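Local coordinates for CREG-like beta-barrel domain-containing protein (Agrobacterium tumefaciens, PDB 3DNH) that is of unknown function but has a CREG-like split beta-barrel related to FMN-binding pyridoxamine 5'-phosphate oxidases and may bind a flavin, at residues A[175-185]-A[240-248]; A[190-201]-A[212-220]. All coordinates share one frame; numbering follows the deposited sequence.

Interaction 1: residues A[175-185]-A[240-248]; sequences DLSGAEELMAA and RVETLKQFE
Leu182, Arg240 and Glu242 bury the most surface where the N-terminal ends of two helices, 180-194 and 244-254, meet. Each helix is preceded by its own N-cap residue, and in the second Thr243 and Gln246 form a capping box. The short axes lie 9.3 Å apart at 72°, and much of the contact is made by the residues just ahead of the helices. Leu182 drives into the second segment: with CG anti to the backbone N (chi1 177°), its CD1 reaches Phe247 CB at 3.9 Å and CD2 lies against Val241. Its own backbone N donates to Glu242 O, approaching from above the carbonyl plane; a water that also bridges Gly178 O and Glu181 N donates to that same oxygen.

At the outer end Arg240 runs out extended and turns the edge of its guanidinium to the loop before helix 180-194. NH1 and NH2 both grip Asp175 O, at 2.8 and 2.9 Å. The oxygen lies in the guanidinium plane; NH1 comes in the carbonyl plane, NH2 from above it. NE pairs with Glu242 OE2 in a salt bridge, so that three N-H groups fix the rotation of the guanidinium. The Glu242 side chain in turn lies alongside the Gly178 peptide.

Glu181 reaches over to the capped helix start: its OE2 accepts from Leu244 N at 3.1 Å, met from above the carboxylate plane.

Interaction 2: residues A[190-201]-A[212-220]; sequences ATRLNAIKGEAS and GRWKITSID
Asn194 OD1 takes the backbone N-H of Ile216 at 2.7 Å, in the carbonyl plane and on a lone pair, while the other arm of the same amide, ND2, donates to Ile216 O at 3.0 Å along a nearly straight bond (172°). The side-chain amide thus pairs with both polar backbone atoms of one strand residue, as a neighbouring strand would, and is held flat by the two bonds. CG sits beside the backbone N (chi1 -75°), which brings the amide against the strand. Lys215, bent at chi2, folds back across the amide so that NZ bonds the backbone O of Asn194.

The Ile216 side chain packs on the helix: CD1 presses on Leu193 CB at 3.5 Å and CG2 on Ala190 CB. Ile219 CD1 rests against the backbone of Ala190, 3.6 Å from its N. Farther along, Ala200 CB lies on the Trp214 backbone; the indole NE1 is bonded to Lys210 O. Helix 180-194 runs nearly antiparallel (170° between the short axes) along 215-220, an outermost strand of a three-stranded antiparallel sheet, with the Asn194 amide pairing with its outer edge and Ile216 and Ile219 turned into the core.

Helix 180-194 serves both contacts: its first turns belong to interaction 1, its last to interaction 2, and the centres of the two lie about 18 Å apart. Interaction 2 falls within the stretch of chain between the two segments of interaction 1. Phe247 joins them, its CZ meeting Leu193 CD1 at 3.7 Å and its CE1 meeting Ile219 CG2 at 3.7 Å, so helix 244-254, helix 180-194 and strand 215-220 share one apolar core. Leu182 CD2 also touches Asp220 C at 3.6 Å. Both contacts lie in the helix-and-sheet part that follows the six-stranded barrel in the chain.

Interaction 1: residues A[175-185]-A[240-248]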
loop_
_atom_site.group_PDB
_atom_site.type_symbol
_atom_site.label_atom_id
_atom_site.label_comp_id
_atom_site.label_asym_id
_atom_site.label_seq_id
_atom_site.Cartn_x
_atom_site.Cartn_y
_atom_site.Cartn_z
ATOM N N ASP A 175 -7.923 -8.202 24.584
ATOM C CA ASP A 175 -8.960 -8.744 25.436
ATOM C C ASP A 175 -9.508 -7.676 26.393
ATOM O O ASP A 175 -8.772 -7.131 27.223
ATOM C CB ASP A 175 -8.402 -9.943 26.192
ATOM C CG ASP A 175 -9.464 -10.715 26.958
ATOM O OD1 ASP A 175 -10.656 -10.317 26.960
ATOM O OD2 ASP A 175 -9.089 -11.748 27.553
ATOM N N LEU A 176 -10.813 -7.407 26.291
ATOM C CA LEU A 176 -11.447 -6.353 27.096
ATOM C C LEU A 176 -12.128 -6.882 28.369
ATOM O O LEU A 176 -12.526 -6.089 29.216
ATOM C CB LEU A 176 -12.410 -5.486 26.268
ATOM C CG LEU A 176 -11.893 -4.801 24.965
ATOM C CD1 LEU A 176 -12.979 -3.945 24.308
ATOM C CD2 LEU A 176 -10.632 -4.005 25.139
ATOM N N SER A 177 -12.256 -8.210 28.483
ATOM C CA SER A 177 -12.816 -8.901 29.665
ATOM C C SER A 177 -12.011 -8.573 30.883
ATOM O O SER A 177 -10.788 -8.587 30.816
ATOM C CB SER A 177 -12.718 -10.406 29.487
ATOM O OG SER A 177 -13.202 -10.752 28.225
ATOM N N GLY A 178 -12.675 -8.272 31.994
ATOM C CA GLY A 178 -11.958 -7.933 33.230
ATOM C C GLY A 178 -11.642 -6.452 33.342
ATOM O O GLY A 178 -11.380 -5.965 34.435
ATOM N N ALA A 179 -11.706 -5.737 32.220
ATOM C CA ALA A 179 -11.365 -4.296 32.130
ATOM C C ALA A 179 -12.551 -3.348 31.894
ATOM O O ALA A 179 -12.335 -2.204 31.502
ATOM C CB ALA A 179 -10.324 -4.059 31.030
ATOM N N GLU A 180 -13.779 -3.790 32.186
ATOM C CA GLU A 180 -14.955 -2.927 31.968
ATOM C C GLU A 180 -14.858 -1.564 32.649
ATOM O O GLU A 180 -15.302 -0.576 32.079
ATOM C CB GLU A 180 -16.279 -3.613 32.333
ATOM C CG GLU A 180 -16.185 -4.754 33.326
ATOM C CD GLU A 180 -15.519 -5.987 32.735
ATOM O OE1 GLU A 180 -14.417 -6.318 33.198
ATOM O OE2 GLU A 180 -16.077 -6.613 31.808
ATOM N N GLU A 181 -14.273 -1.505 33.855
ATOM C CA GLU A 181 -14.062 -0.219 34.541
ATOM C C GLU A 181 -13.214 0.774 33.730
ATOM O O GLU A 181 -13.605 1.945 33.567
ATOM C CB GLU A 181 -13.483 -0.414 35.958
ATOM C CG GLU A 181 -12.550 0.746 36.352
ATOM C CD GLU A 181 -12.563 1.110 37.824
ATOM O OE1 GLU A 181 -13.194 0.372 38.617
ATOM O OE2 GLU A 181 -11.943 2.144 38.177
ATOM N N LEU A 182 -12.057 0.329 33.228
ATOM C CA LEU A 182 -11.221 1.158 32.323
ATOM C C LEU A 182 -11.975 1.583 31.062
ATOM O O LEU A 182 -11.904 2.733 30.616
ATOM C CB LEU A 182 -9.999 0.350 31.868
ATOM C CG LEU A 182 -9.072 1.054 30.877
ATOM C CD1 LEU A 182 -8.307 2.182 31.564
ATOM C CD2 LEU A 182 -8.091 0.058 30.241
HETATM N N MSE A 183 -12.670 0.621 30.471
HETATM C CA MSE A 183 -13.353 0.852 29.198
HETATM C C MSE A 183 -14.531 1.811 29.399
HETATM O O MSE A 183 -14.807 2.631 28.531
HETATM C CB MSE A 183 -13.784 -0.493 28.576
HETATM C CG MSE A 183 -12.586 -1.451 28.232
HETATM SE SE MSE A 183 -10.959 -0.533 27.474
HETATM C CE MSE A 183 -11.659 0.209 25.814
ATOM N N ALA A 184 -15.205 1.716 30.552
ATOM C CA ALA A 184 -16.231 2.695 30.918
ATOM C C ALA A 184 -15.640 4.118 31.064
ATOM O O ALA A 184 -16.354 5.102 30.896
ATOM C CB ALA A 184 -16.971 2.269 32.194
ATOM N N ALA A 185 -14.347 4.227 31.323
ATOM C CA ALA A 185 -13.689 5.559 31.503
ATOM C C ALA A 185 -12.780 5.978 30.356
ATOM O O ALA A 185 -12.279 7.121 30.329
ATOM C CB ALA A 185 -12.919 5.601 32.806
ATOM N N ARG A 240 -0.750 -5.135 32.098
ATOM C CA ARG A 240 -2.125 -4.998 31.600
ATOM C C ARG A 240 -2.879 -4.147 32.595
ATOM O O ARG A 240 -2.708 -4.307 33.794
ATOM C CB ARG A 240 -2.789 -6.393 31.486
ATOM C CG ARG A 240 -4.259 -6.402 31.071
ATOM C CD ARG A 240 -4.884 -7.833 31.107
ATOM N NE ARG A 240 -6.346 -7.741 31.074
ATOM C CZ ARG A 240 -7.060 -7.538 29.970
ATOM N NH1 ARG A 240 -6.457 -7.400 28.797
ATOM N NH2 ARG A 240 -8.372 -7.438 30.046
ATOM N N VAL A 241 -3.740 -3.273 32.105
ATOM C CA VAL A 241 -4.436 -2.290 32.959
ATOM C C VAL A 241 -5.955 -2.578 32.932
ATOM O O VAL A 241 -6.531 -2.814 31.877
ATOM C CB VAL A 241 -4.099 -0.842 32.490
ATOM C CG1 VAL A 241 -5.110 0.157 33.022
ATOM C CG2 VAL A 241 -2.674 -0.478 32.967
ATOM N N GLU A 242 -6.594 -2.607 34.102
ATOM C CA GLU A 242 -8.001 -3.061 34.143
ATOM C C GLU A 242 -8.951 -2.053 34.773
ATOM O O GLU A 242 -10.157 -2.038 34.492
ATOM C CB GLU A 242 -8.101 -4.431 34.821
ATOM C CG GLU A 242 -7.781 -5.565 33.849
ATOM C CD GLU A 242 -8.002 -6.928 34.454
ATOM O OE1 GLU A 242 -8.052 -7.053 35.714
ATOM O OE2 GLU A 242 -8.117 -7.886 33.654
ATOM N N THR A 243 -8.363 -1.158 35.554
ATOM C CA THR A 243 -9.113 -0.171 36.308
ATOM C C THR A 243 -8.545 1.202 36.110
ATOM O O THR A 243 -7.418 1.383 35.598
ATOM C CB THR A 243 -9.101 -0.485 37.828
ATOM O OG1 THR A 243 -7.765 -0.353 38.336
ATOM C CG2 THR A 243 -9.627 -1.890 38.103
ATOM N N LEU A 244 -9.317 2.193 36.535
ATOM C CA LEU A 244 -8.860 3.567 36.428
ATOM C C LEU A 244 -7.653 3.795 37.339
ATOM O O LEU A 244 -6.678 4.430 36.928
ATOM C CB LEU A 244 -9.987 4.542 36.781
ATOM C CG LEU A 244 -9.636 6.025 36.634
ATOM C CD1 LEU A 244 -9.583 6.400 35.160
ATOM C CD2 LEU A 244 -10.686 6.849 37.332
ATOM N N LYS A 245 -7.733 3.296 38.575
ATOM C CA LYS A 245 -6.603 3.376 39.499
ATOM C C LYS A 245 -5.345 2.827 38.838
ATOM O O LYS A 245 -4.298 3.461 38.905
ATOM C CB LYS A 245 -6.856 2.625 40.821
ATOM C CG LYS A 245 -5.817 2.991 41.879
ATOM C CD LYS A 245 -6.265 2.700 43.318
ATOM C CE LYS A 245 -5.661 3.723 44.266
ATOM N NZ LYS A 245 -6.003 5.115 43.839
ATOM N N GLN A 246 -5.464 1.664 38.186
ATOM C CA GLN A 246 -4.327 1.028 37.538
ATOM C C GLN A 246 -3.847 1.857 36.357
ATOM O O GLN A 246 -2.648 1.959 36.121
ATOM C CB GLN A 246 -4.629 -0.414 37.120
ATOM C CG GLN A 246 -4.845 -1.384 38.299
ATOM C CD GLN A 246 -5.293 -2.757 37.836
ATOM O OE1 GLN A 246 -5.673 -2.953 36.680
ATOM N NE2 GLN A 246 -5.252 -3.724 38.744
ATOM N N PHE A 247 -4.774 2.463 35.609
ATOM C CA PHE A 247 -4.374 3.323 34.495
ATOM C C PHE A 247 -3.541 4.530 34.966
ATOM O O PHE A 247 -2.449 4.794 34.453
ATOM C CB PHE A 247 -5.596 3.837 33.765
ATOM C CG PHE A 247 -5.268 4.746 32.653
ATOM C CD1 PHE A 247 -4.569 4.271 31.544
ATOM C CD2 PHE A 247 -5.692 6.071 32.664
ATOM C CE1 PHE A 247 -4.244 5.112 30.479
ATOM C CE2 PHE A 247 -5.383 6.917 31.573
ATOM C CZ PHE A 247 -4.669 6.419 30.489
ATOM N N GLU A 248 -4.109 5.279 35.909
ATOM C CA GLU A 248 -3.464 6.452 36.492
ATOM C C GLU A 248 -2.064 6.107 37.048
ATOM O O GLU A 248 -1.125 6.901 36.910
ATOM C CB GLU A 248 -4.401 7.086 37.543
ATOM C CG GLU A 248 -3.781 8.156 38.501
ATOM C CD GLU A 248 -4.577 8.345 39.806
ATOM O OE1 GLU A 248 -5.556 7.582 40.021
ATOM O OE2 GLU A 248 -4.212 9.230 40.636
HETATM O O HOH W 1 -12.390 -3.504 35.598
#

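Interaction 2: residues A[190-201]-A[212-220]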
loop_
_atom_site.group_PDB
_atom_site.type_symbol
_atom_site.label_atom_id
_atom_site.label_comp_id
_atom_site.label_asym_id
_atom_site.label_seq_id
_atom_site.Cartn_x
_atom_site.Cartn_y
_atom_site.Cartn_z
ATOM N N ALA A 190 -9.321 9.839 27.700
ATOM C CA ALA A 190 -8.700 10.369 26.469
ATOM C C ALA A 190 -8.899 11.884 26.383
ATOM O O ALA A 190 -7.952 12.627 26.116
ATOM C CB ALA A 190 -9.295 9.673 25.195
ATOM N N THR A 191 -10.141 12.327 26.590
ATOM C CA THR A 191 -10.497 13.733 26.573
ATOM C C THR A 191 -9.712 14.518 27.618
ATOM O O THR A 191 -9.182 15.595 27.327
ATOM C CB THR A 191 -12.011 13.936 26.827
ATOM O OG1 THR A 191 -12.741 13.164 25.884
ATOM C CG2 THR A 191 -12.423 15.383 26.679
ATOM N N ARG A 192 -9.642 13.961 28.807
ATOM C CA ARG A 192 -8.937 14.551 29.912
ATOM C C ARG A 192 -7.497 14.788 29.566
ATOM O O ARG A 192 -7.010 15.860 29.703
ATOM C CB ARG A 192 -8.989 13.634 31.118
ATOM C CG ARG A 192 -9.234 14.326 32.413
ATOM C CD ARG A 192 -8.414 13.856 33.565
ATOM N NE ARG A 192 -7.902 12.521 33.459
ATOM C CZ ARG A 192 -6.654 12.192 33.693
ATOM N NH1 ARG A 192 -5.804 13.082 34.069
ATOM N NH2 ARG A 192 -6.277 10.964 33.550
ATOM N N LEU A 193 -6.837 13.735 29.142
ATOM C CA LEU A 193 -5.432 13.742 28.780
ATOM C C LEU A 193 -5.116 14.598 27.574
ATOM O O LEU A 193 -4.082 15.271 27.576
ATOM C CB LEU A 193 -4.903 12.309 28.549
ATOM C CG LEU A 193 -4.879 11.502 29.861
ATOM C CD1 LEU A 193 -4.550 10.031 29.616
ATOM C CD2 LEU A 193 -3.890 12.188 30.822
ATOM N N ASN A 194 -5.987 14.574 26.561
ATOM C CA ASN A 194 -5.827 15.425 25.374
ATOM C C ASN A 194 -5.926 16.886 25.721
ATOM O O ASN A 194 -5.442 17.729 24.964
ATOM C CB ASN A 194 -6.837 15.083 24.228
ATOM C CG ASN A 194 -6.489 13.801 23.488
ATOM O OD1 ASN A 194 -5.320 13.462 23.363
ATOM N ND2 ASN A 194 -7.514 13.044 23.024
ATOM N N ALA A 195 -6.556 17.219 26.843
ATOM C CA ALA A 195 -6.663 18.617 27.288
ATOM C C ALA A 195 -5.407 19.102 28.022
ATOM O O ALA A 195 -5.261 20.306 28.329
ATOM C CB ALA A 195 -7.938 18.802 28.183
ATOM N N ILE A 196 -4.485 18.180 28.312
ATOM C CA ILE A 196 -3.228 18.591 28.945
ATOM C C ILE A 196 -2.322 18.892 27.750
ATOM O O ILE A 196 -1.931 17.991 27.032
ATOM C CB ILE A 196 -2.627 17.512 29.922
ATOM C CG1 ILE A 196 -3.653 17.157 31.019
ATOM C CG2 ILE A 196 -1.287 18.010 30.567
ATOM C CD1 ILE A 196 -3.209 15.990 32.005
ATOM N N LYS A 197 -2.069 20.170 27.509
ATOM C CA LYS A 197 -1.258 20.578 26.370
ATOM C C LYS A 197 0.088 19.822 26.371
ATOM O O LYS A 197 0.798 19.787 27.397
ATOM C CB LYS A 197 -1.070 22.084 26.363
ATOM C CG LYS A 197 -0.266 22.625 25.182
ATOM C CD LYS A 197 -0.472 24.081 25.060
ATOM C CE LYS A 197 0.319 24.686 23.964
ATOM N NZ LYS A 197 0.013 26.126 23.946
ATOM N N GLY A 198 0.392 19.165 25.253
ATOM C CA GLY A 198 1.689 18.528 25.066
ATOM C C GLY A 198 1.717 17.111 25.579
ATOM O O GLY A 198 2.674 16.370 25.279
ATOM N N GLU A 199 0.695 16.706 26.338
ATOM C CA GLU A 199 0.740 15.381 26.975
ATOM C C GLU A 199 0.635 14.217 25.961
ATOM O O GLU A 199 1.363 13.232 26.085
ATOM C CB GLU A 199 -0.327 15.221 28.048
ATOM C CG GLU A 199 0.018 14.173 29.087
ATOM C CD GLU A 199 0.885 14.742 30.244
ATOM O OE1 GLU A 199 0.495 14.537 31.408
ATOM O OE2 GLU A 199 1.938 15.417 30.028
ATOM N N ALA A 200 -0.244 14.330 24.958
ATOM C CA ALA A 200 -0.369 13.245 23.948
ATOM C C ALA A 200 0.964 13.102 23.173
ATOM O O ALA A 200 1.424 11.991 22.877
ATOM C CB ALA A 200 -1.475 13.536 23.034
ATOM N N SER A 201 1.592 14.234 22.881
ATOM C CA SER A 201 2.885 14.249 22.185
ATOM C C SER A 201 4.006 13.641 23.054
ATOM O O SER A 201 4.819 12.848 22.546
ATOM C CB SER A 201 3.211 15.664 21.741
ATOM O OG SER A 201 4.395 15.680 20.966
ATOM N N GLY A 212 4.978 16.519 17.650
ATOM C CA GLY A 212 3.959 16.942 16.704
ATOM C C GLY A 212 2.671 17.260 17.413
ATOM O O GLY A 212 2.640 17.359 18.645
ATOM N N ARG A 213 1.612 17.445 16.633
ATOM C CA ARG A 213 0.313 17.722 17.228
ATOM C C ARG A 213 -0.402 16.389 17.319
ATOM O O ARG A 213 -1.118 15.967 16.399
ATOM C CB ARG A 213 -0.474 18.813 16.478
ATOM C CG ARG A 213 0.273 20.208 16.321
ATOM C CD ARG A 213 1.267 20.587 17.479
ATOM N NE ARG A 213 0.655 20.941 18.783
ATOM C CZ ARG A 213 0.916 20.354 19.962
ATOM N NH1 ARG A 213 1.778 19.342 20.051
ATOM N NH2 ARG A 213 0.311 20.790 21.080
ATOM N N TRP A 214 -0.127 15.704 18.427
ATOM C CA TRP A 214 -0.692 14.377 18.741
ATOM C C TRP A 214 -1.990 14.430 19.539
ATOM O O TRP A 214 -2.204 15.354 20.333
ATOM C CB TRP A 214 0.340 13.584 19.541
ATOM C CG TRP A 214 1.496 13.191 18.699
ATOM C CD1 TRP A 214 2.654 13.880 18.527
ATOM C CD2 TRP A 214 1.575 12.043 17.843
ATOM N NE1 TRP A 214 3.480 13.204 17.665
ATOM C CE2 TRP A 214 2.840 12.084 17.211
ATOM C CE3 TRP A 214 0.720 10.970 17.576
ATOM C CZ2 TRP A 214 3.264 11.087 16.309
ATOM C CZ3 TRP A 214 1.142 9.980 16.700
ATOM C CH2 TRP A 214 2.407 10.042 16.080
ATOM N N LYS A 215 -2.846 13.433 19.338
ATOM C CA LYS A 215 -4.017 13.197 20.183
ATOM C C LYS A 215 -4.109 11.716 20.514
ATOM O O LYS A 215 -3.765 10.883 19.679
ATOM C CB LYS A 215 -5.305 13.638 19.476
ATOM C CG LYS A 215 -5.479 15.201 19.321
ATOM C CD LYS A 215 -5.706 15.903 20.693
ATOM C CE LYS A 215 -5.641 17.448 20.617
ATOM N NZ LYS A 215 -5.653 18.168 21.955
ATOM N N ILE A 216 -4.547 11.399 21.738
ATOM C CA ILE A 216 -4.954 10.046 22.102
ATOM C C ILE A 216 -6.226 9.742 21.393
ATOM O O ILE A 216 -7.176 10.536 21.468
ATOM C CB ILE A 216 -5.207 9.914 23.575
ATOM C CG1 ILE A 216 -3.897 10.168 24.327
ATOM C CG2 ILE A 216 -5.826 8.510 23.925
ATOM C CD1 ILE A 216 -4.056 10.274 25.793
ATOM N N THR A 217 -6.238 8.622 20.675
ATOM C CA THR A 217 -7.428 8.186 19.958
ATOM C C THR A 217 -8.143 7.081 20.705
ATOM O O THR A 217 -9.373 6.952 20.568
ATOM C CB THR A 217 -7.129 7.767 18.480
ATOM O OG1 THR A 217 -6.161 6.706 18.464
ATOM C CG2 THR A 217 -6.550 8.979 17.709
ATOM N N SER A 218 -7.402 6.293 21.501
ATOM C CA SER A 218 -7.953 5.130 22.113
ATOM C C SER A 218 -7.080 4.643 23.242
ATOM O O SER A 218 -5.858 4.576 23.093
ATOM C CB SER A 218 -8.134 4.016 21.048
ATOM O OG SER A 218 -8.939 2.960 21.502
ATOM N N ILE A 219 -7.713 4.295 24.379
ATOM C CA ILE A 219 -7.024 3.659 25.527
ATOM C C ILE A 219 -7.612 2.271 25.691
ATOM O O ILE A 219 -8.829 2.115 25.620
ATOM C CB ILE A 219 -7.240 4.450 26.837
ATOM C CG1 ILE A 219 -6.717 5.905 26.669
ATOM C CG2 ILE A 219 -6.628 3.687 28.041
ATOM C CD1 ILE A 219 -7.191 6.884 27.722
ATOM N N ASP A 220 -6.751 1.272 25.886
ATOM C CA ASP A 220 -7.221 -0.114 26.074
ATOM C C ASP A 220 -6.378 -0.789 27.168
ATOM O O ASP A 220 -5.404 -0.195 27.665
ATOM C CB ASP A 220 -7.276 -0.879 24.710
ATOM C CG ASP A 220 -5.896 -1.012 24.035
ATOM O OD1 ASP A 220 -5.007 -1.695 24.616
ATOM O OD2 ASP A 220 -5.680 -0.445 22.927
#